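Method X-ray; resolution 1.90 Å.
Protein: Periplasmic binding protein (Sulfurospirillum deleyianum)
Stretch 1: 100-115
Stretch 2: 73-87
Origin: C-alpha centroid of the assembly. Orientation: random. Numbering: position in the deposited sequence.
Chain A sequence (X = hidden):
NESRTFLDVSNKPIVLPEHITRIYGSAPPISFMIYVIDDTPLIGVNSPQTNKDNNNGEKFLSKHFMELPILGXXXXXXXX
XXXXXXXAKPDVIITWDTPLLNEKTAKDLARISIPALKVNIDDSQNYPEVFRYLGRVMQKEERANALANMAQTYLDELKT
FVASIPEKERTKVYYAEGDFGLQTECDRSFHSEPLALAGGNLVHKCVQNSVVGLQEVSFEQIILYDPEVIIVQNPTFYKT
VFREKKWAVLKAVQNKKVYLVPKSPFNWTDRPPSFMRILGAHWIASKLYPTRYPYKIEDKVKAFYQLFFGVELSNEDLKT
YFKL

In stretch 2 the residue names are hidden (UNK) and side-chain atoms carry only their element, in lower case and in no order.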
# COMPACT_ATOMS: atom_id res chain seq x y z
N LEU A 100 -16.44 -0.78 -0.36
CA LEU A 100 -16.68 -0.77 1.07
C LEU A 100 -16.55 0.63 1.71
O LEU A 100 -16.97 0.81 2.85
CB LEU A 100 -15.76 -1.76 1.79
CG LEU A 100 -15.96 -3.23 1.40
CD1 LEU A 100 -14.83 -4.09 1.96
CD2 LEU A 100 -17.31 -3.77 1.87
N LEU A 101 -15.99 1.60 0.99
CA LEU A 101 -15.86 2.98 1.51
C LEU A 101 -16.69 4.05 0.80
O LEU A 101 -16.89 5.13 1.35
CB LEU A 101 -14.38 3.42 1.51
CG LEU A 101 -13.48 2.62 2.46
CD1 LEU A 101 -12.02 2.96 2.26
CD2 LEU A 101 -13.88 2.85 3.90
N ASN A 102 -17.17 3.77 -0.41
CA ASN A 102 -17.75 4.83 -1.25
C ASN A 102 -19.02 5.46 -0.68
O ASN A 102 -19.22 6.66 -0.84
CB ASN A 102 -18.01 4.32 -2.68
CG ASN A 102 -16.73 4.16 -3.50
OD1 ASN A 102 -15.70 4.75 -3.19
ND2 ASN A 102 -16.80 3.35 -4.54
N GLU A 103 -19.86 4.67 -0.01
CA GLU A 103 -21.14 5.17 0.52
C GLU A 103 -20.91 6.27 1.55
O GLU A 103 -21.36 7.41 1.38
CB GLU A 103 -21.97 4.04 1.14
CG GLU A 103 -23.36 4.48 1.62
CD GLU A 103 -24.20 3.35 2.22
OE1 GLU A 103 -23.66 2.27 2.53
OE2 GLU A 103 -25.42 3.56 2.40
N LYS A 104 -20.20 5.92 2.62
CA LYS A 104 -19.91 6.85 3.71
C LYS A 104 -19.14 8.07 3.21
O LYS A 104 -19.41 9.21 3.65
CB LYS A 104 -19.13 6.12 4.81
CG LYS A 104 -18.57 7.01 5.92
CD LYS A 104 -19.50 7.09 7.12
CE LYS A 104 -19.01 8.11 8.15
NZ LYS A 104 -17.55 8.05 8.44
N THR A 105 -18.19 7.85 2.31
CA THR A 105 -17.39 8.93 1.75
C THR A 105 -18.31 9.92 1.01
O THR A 105 -18.22 11.13 1.21
CB THR A 105 -16.29 8.42 0.79
OG1 THR A 105 -15.38 7.55 1.48
CG2 THR A 105 -15.50 9.59 0.22
N ALA A 106 -19.18 9.39 0.16
CA ALA A 106 -20.09 10.24 -0.64
C ALA A 106 -21.04 11.05 0.24
O ALA A 106 -21.26 12.24 -0.02
CB ALA A 106 -20.87 9.40 -1.64
N LYS A 107 -21.60 10.40 1.25
CA LYS A 107 -22.44 11.07 2.26
C LYS A 107 -21.73 12.27 2.88
O LYS A 107 -22.26 13.39 2.86
CB LYS A 107 -22.80 10.12 3.40
CG LYS A 107 -23.76 8.98 3.10
CD LYS A 107 -24.23 8.34 4.41
CE LYS A 107 -24.38 6.83 4.34
NZ LYS A 107 -25.50 6.38 3.47
N ASP A 108 -20.56 12.03 3.45
CA ASP A 108 -19.83 13.07 4.19
C ASP A 108 -19.31 14.19 3.29
O ASP A 108 -19.25 15.35 3.71
CB ASP A 108 -18.65 12.46 4.96
CG ASP A 108 -19.08 11.56 6.09
OD1 ASP A 108 -20.29 11.52 6.42
OD2 ASP A 108 -18.21 10.87 6.66
N LEU A 109 -18.89 13.85 2.08
CA LEU A 109 -18.43 14.85 1.12
C LEU A 109 -19.55 15.82 0.75
O LEU A 109 -19.29 17.01 0.54
CB LEU A 109 -17.89 14.21 -0.15
CG LEU A 109 -16.52 13.51 -0.08
CD1 LEU A 109 -16.28 12.84 -1.42
CD2 LEU A 109 -15.38 14.46 0.27
N ALA A 110 -20.78 15.32 0.65
CA ALA A 110 -21.95 16.17 0.39
C ALA A 110 -22.10 17.22 1.48
O ALA A 110 -22.34 18.39 1.22
CB ALA A 110 -23.21 15.33 0.28
N ARG A 111 -21.94 16.77 2.72
CA ARG A 111 -22.00 17.65 3.88
C ARG A 111 -20.92 18.73 3.84
O ARG A 111 -21.19 19.89 4.15
CB ARG A 111 -21.86 16.80 5.13
CG ARG A 111 -21.91 17.55 6.44
CD ARG A 111 -21.84 16.54 7.55
NE ARG A 111 -21.45 17.14 8.81
CZ ARG A 111 -21.18 16.45 9.91
NH1 ARG A 111 -21.27 15.12 9.91
NH2 ARG A 111 -20.83 17.10 11.01
N ILE A 112 -19.71 18.34 3.45
CA ILE A 112 -18.55 19.23 3.39
C ILE A 112 -18.64 20.25 2.26
O ILE A 112 -18.24 21.40 2.43
CB ILE A 112 -17.24 18.41 3.22
CG1 ILE A 112 -16.92 17.63 4.50
CG2 ILE A 112 -16.05 19.30 2.86
CD1 ILE A 112 -16.84 18.49 5.75
N SER A 113 -19.14 19.82 1.10
CA SER A 113 -19.31 20.70 -0.06
C SER A 113 -17.97 21.29 -0.56
O SER A 113 -17.87 22.48 -0.84
CB SER A 113 -20.35 21.79 0.25
OG SER A 113 -20.35 22.82 -0.72
N ILE A 114 -16.95 20.43 -0.64
CA ILE A 114 -15.67 20.74 -1.29
C ILE A 114 -15.58 19.83 -2.51
O ILE A 114 -15.98 18.67 -2.42
CB ILE A 114 -14.47 20.45 -0.35
CG1 ILE A 114 -14.48 21.38 0.87
CG2 ILE A 114 -13.14 20.58 -1.10
CD1 ILE A 114 -13.93 22.77 0.62
N PRO A 115 -15.08 20.33 -3.66
CA PRO A 115 -14.88 19.47 -4.83
C PRO A 115 -14.09 18.20 -4.51
O PRO A 115 -13.08 18.26 -3.82
CB PRO A 115 -14.07 20.36 -5.77
CG PRO A 115 -14.50 21.75 -5.43
CD PRO A 115 -14.71 21.73 -3.94
N UNK A 73 -9.71 10.46 8.36
CA UNK A 73 -9.98 9.98 7.02
C UNK A 73 -11.02 8.87 7.00
O UNK A 73 -11.49 8.43 8.06
N UNK A 74 -11.37 8.44 5.79
CA UNK A 74 -12.33 7.37 5.58
C UNK A 74 -11.57 6.09 5.29
O UNK A 74 -11.21 5.83 4.13
c UNK A 74 -13.25 7.69 4.41
c UNK A 74 -15.44 8.83 5.08
c UNK A 74 -13.90 10.23 4.27
c UNK A 74 -14.04 13.00 3.88
n UNK A 74 -15.98 10.10 5.08
c UNK A 74 -14.16 8.87 4.60
c UNK A 74 -15.05 10.98 4.59
c UNK A 74 -12.79 10.90 3.74
c UNK A 74 -15.13 12.36 4.39
c UNK A 74 -12.87 12.28 3.55
N UNK A 75 -11.30 5.31 6.33
CA UNK A 75 -10.58 4.04 6.21
C UNK A 75 -10.62 3.31 7.56
O UNK A 75 -11.03 3.88 8.58
c UNK A 75 -6.87 5.80 8.11
c UNK A 75 -8.50 6.52 6.83
c UNK A 75 -8.36 5.19 6.62
n UNK A 75 -7.34 4.77 7.44
n UNK A 75 -7.56 6.88 7.76
c UNK A 75 -9.13 4.26 5.74
N UNK A 76 -10.19 2.05 7.56
CA UNK A 76 -10.30 1.18 8.74
C UNK A 76 -9.76 1.80 10.03
O UNK A 76 -8.64 2.33 10.05
N UNK A 77 -10.56 1.73 11.09
CA UNK A 77 -10.16 2.23 12.41
C UNK A 77 -9.90 3.75 12.44
O UNK A 77 -9.09 4.23 13.23
o UNK A 77 -8.56 -0.78 12.20
c UNK A 77 -8.94 1.47 12.93
c UNK A 77 -9.16 -0.03 12.97
n UNK A 77 -10.05 -0.47 13.85
N UNK A 78 -10.60 4.48 11.57
CA UNK A 78 -10.50 5.94 11.55
C UNK A 78 -11.80 6.57 11.05
O UNK A 78 -12.66 5.90 10.46
c UNK A 78 -8.59 7.60 11.25
n UNK A 78 -7.47 7.96 10.64
c UNK A 78 -9.31 6.38 10.69
o UNK A 78 -9.03 8.22 12.22
N UNK A 79 -11.94 7.87 11.29
CA UNK A 79 -13.12 8.65 10.89
C UNK A 79 -12.60 10.06 10.52
O UNK A 79 -11.59 10.49 11.06
c UNK A 79 -15.44 9.39 11.60
c UNK A 79 -16.58 9.30 12.60
c UNK A 79 -13.55 9.40 13.28
c UNK A 79 -14.14 8.71 12.05
N UNK A 80 -13.26 10.75 9.57
CA UNK A 80 -12.75 12.08 9.20
C UNK A 80 -13.09 13.19 10.20
O UNK A 80 -14.15 13.16 10.82
c UNK A 80 -14.35 10.33 8.67
c UNK A 80 -14.72 11.61 7.98
c UNK A 80 -13.45 12.36 7.87
N UNK A 81 -12.19 14.16 10.34
CA UNK A 81 -12.48 15.39 11.07
C UNK A 81 -13.10 16.40 10.10
O UNK A 81 -12.41 17.26 9.55
c UNK A 81 -11.21 15.96 11.70
n UNK A 81 -10.51 17.37 13.53
o UNK A 81 -12.54 17.72 12.65
c UNK A 81 -11.48 17.09 12.67
N UNK A 82 -14.41 16.28 9.89
CA UNK A 82 -15.12 17.07 8.87
C UNK A 82 -15.00 18.59 9.08
O UNK A 82 -14.77 19.33 8.12
c UNK A 82 -16.59 16.63 8.80
c UNK A 82 -18.30 14.81 8.29
c UNK A 82 -16.16 14.89 7.01
c UNK A 82 -16.82 15.17 8.36
N UNK A 83 -15.12 19.04 10.32
CA UNK A 83 -15.04 20.46 10.64
C UNK A 83 -13.65 21.01 10.28
O UNK A 83 -13.54 22.08 9.70
c UNK A 83 -15.33 20.73 12.12
o UNK A 83 -15.97 18.03 12.70
c UNK A 83 -16.72 20.32 12.59
o UNK A 83 -17.75 18.58 13.86
c UNK A 83 -16.81 18.87 13.09
N UNK A 84 -12.61 20.26 10.63
CA UNK A 84 -11.23 20.67 10.37
C UNK A 84 -10.90 20.65 8.88
O UNK A 84 -10.25 21.56 8.36
c UNK A 84 -10.27 19.77 11.13
N UNK A 85 -11.35 19.61 8.19
CA UNK A 85 -11.17 19.53 6.75
C UNK A 85 -11.83 20.75 6.10
O UNK A 85 -11.19 21.46 5.33
c UNK A 85 -11.62 15.70 6.53
c UNK A 85 -11.74 18.27 4.65
c UNK A 85 -11.75 18.23 6.17
c UNK A 85 -10.91 17.04 6.65
N UNK A 86 -13.09 21.00 6.44
CA UNK A 86 -13.80 22.14 5.88
C UNK A 86 -13.07 23.45 6.19
O UNK A 86 -12.90 24.29 5.30
c UNK A 86 -16.17 23.38 4.37
c UNK A 86 -16.15 23.32 5.89
c UNK A 86 -15.24 22.20 6.41
c UNK A 86 -17.56 23.12 6.44
N UNK A 87 -12.62 23.60 7.43
CA UNK A 87 -11.94 24.82 7.85
C UNK A 87 -10.62 25.03 7.13
O UNK A 87 -10.22 26.16 6.89
c UNK A 87 -11.73 24.82 9.36

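Position 73 has no side-chain atoms, and its phi/psi of 179/176 is an extended conformation: Gly 73.

Position 74 carries one carbon leading to fused five- and six-membered rings of eight carbons and one nitrogen. The ring nitrogen lies 2.8 Å from Asp 108 OD2, which sits near the ring plane, and Thr 105 lies over one face, its CA 4.0 Å from the centroid of the five-membered ring and 19° off the normal. Only indole has this composition: Trp 74. Its NE1 donates to Asp 108 OD2 at 155°.

Position 75 has one carbon and a five-membered ring of three carbons and two nitrogens. Its CB points away from stretch 1, but its CA lies 4.2 Å from Leu 101 CD2. The ring is an imidazole: His 75.

Position 76 lacks side-chain atoms and is Gly 76. Positions 77 and 78 each have two carbons, the second bearing one oxygen and one nitrogen, and neither touches stretch 1; this defines Asn 77 and Asn 78. The positive phi of Asn 77 (63°) suits the type II turn from His 75 to Asn 78.

Position 79 has four carbons forked at the first, with one arm two carbons long; the inner carbon of that arm approaches Lys 104 NZ at 4.0 Å: Ile 79. At position 80, three carbons close onto the backbone nitrogen, the middle one 3.8 Å from Asp 108 OD2: Pro 80.

Position 81 repeats the amide pattern. Asn 81 caps the following helix, its OD1 accepting from the backbone N of position 84 at 3.2 Å.

Position 82 has four carbons forked at the second. One terminal carbon sits over one face of the Arg 111 guanidinium, 3.4 Å from Arg 111 NH1: Leu 82. Position 83 has three carbons, the last carrying two oxygens, one of them 4.4 Å from Arg 111 NH2, beyond salt-bridge range: Glu 83.

A lone carbon makes position 84 Ala 84. Four carbons forked at the first, one arm longer, make position 85 Ile 85. Position 86, forked at the second of four carbons, has a terminal carbon 3.5 Å from Ile 112 O: Leu 86. Position 87, again one carbon, is Ala 87.

The contact buries 712 Å² in total. At one end, Trp 74 combines a directional hydrogen bond with packing on Thr 105; Lys 104 NZ also bridges to Asp 108 OD2 at 3.4 Å. At the other, Ile 112 CD1 meets Leu 82 CB at 3.6 Å and Leu 86 CB at 4.1 Å, joining helices whose axes cross at -51°.

Stretch 2, residues 73-87: GWHGNNIPNLEAILA
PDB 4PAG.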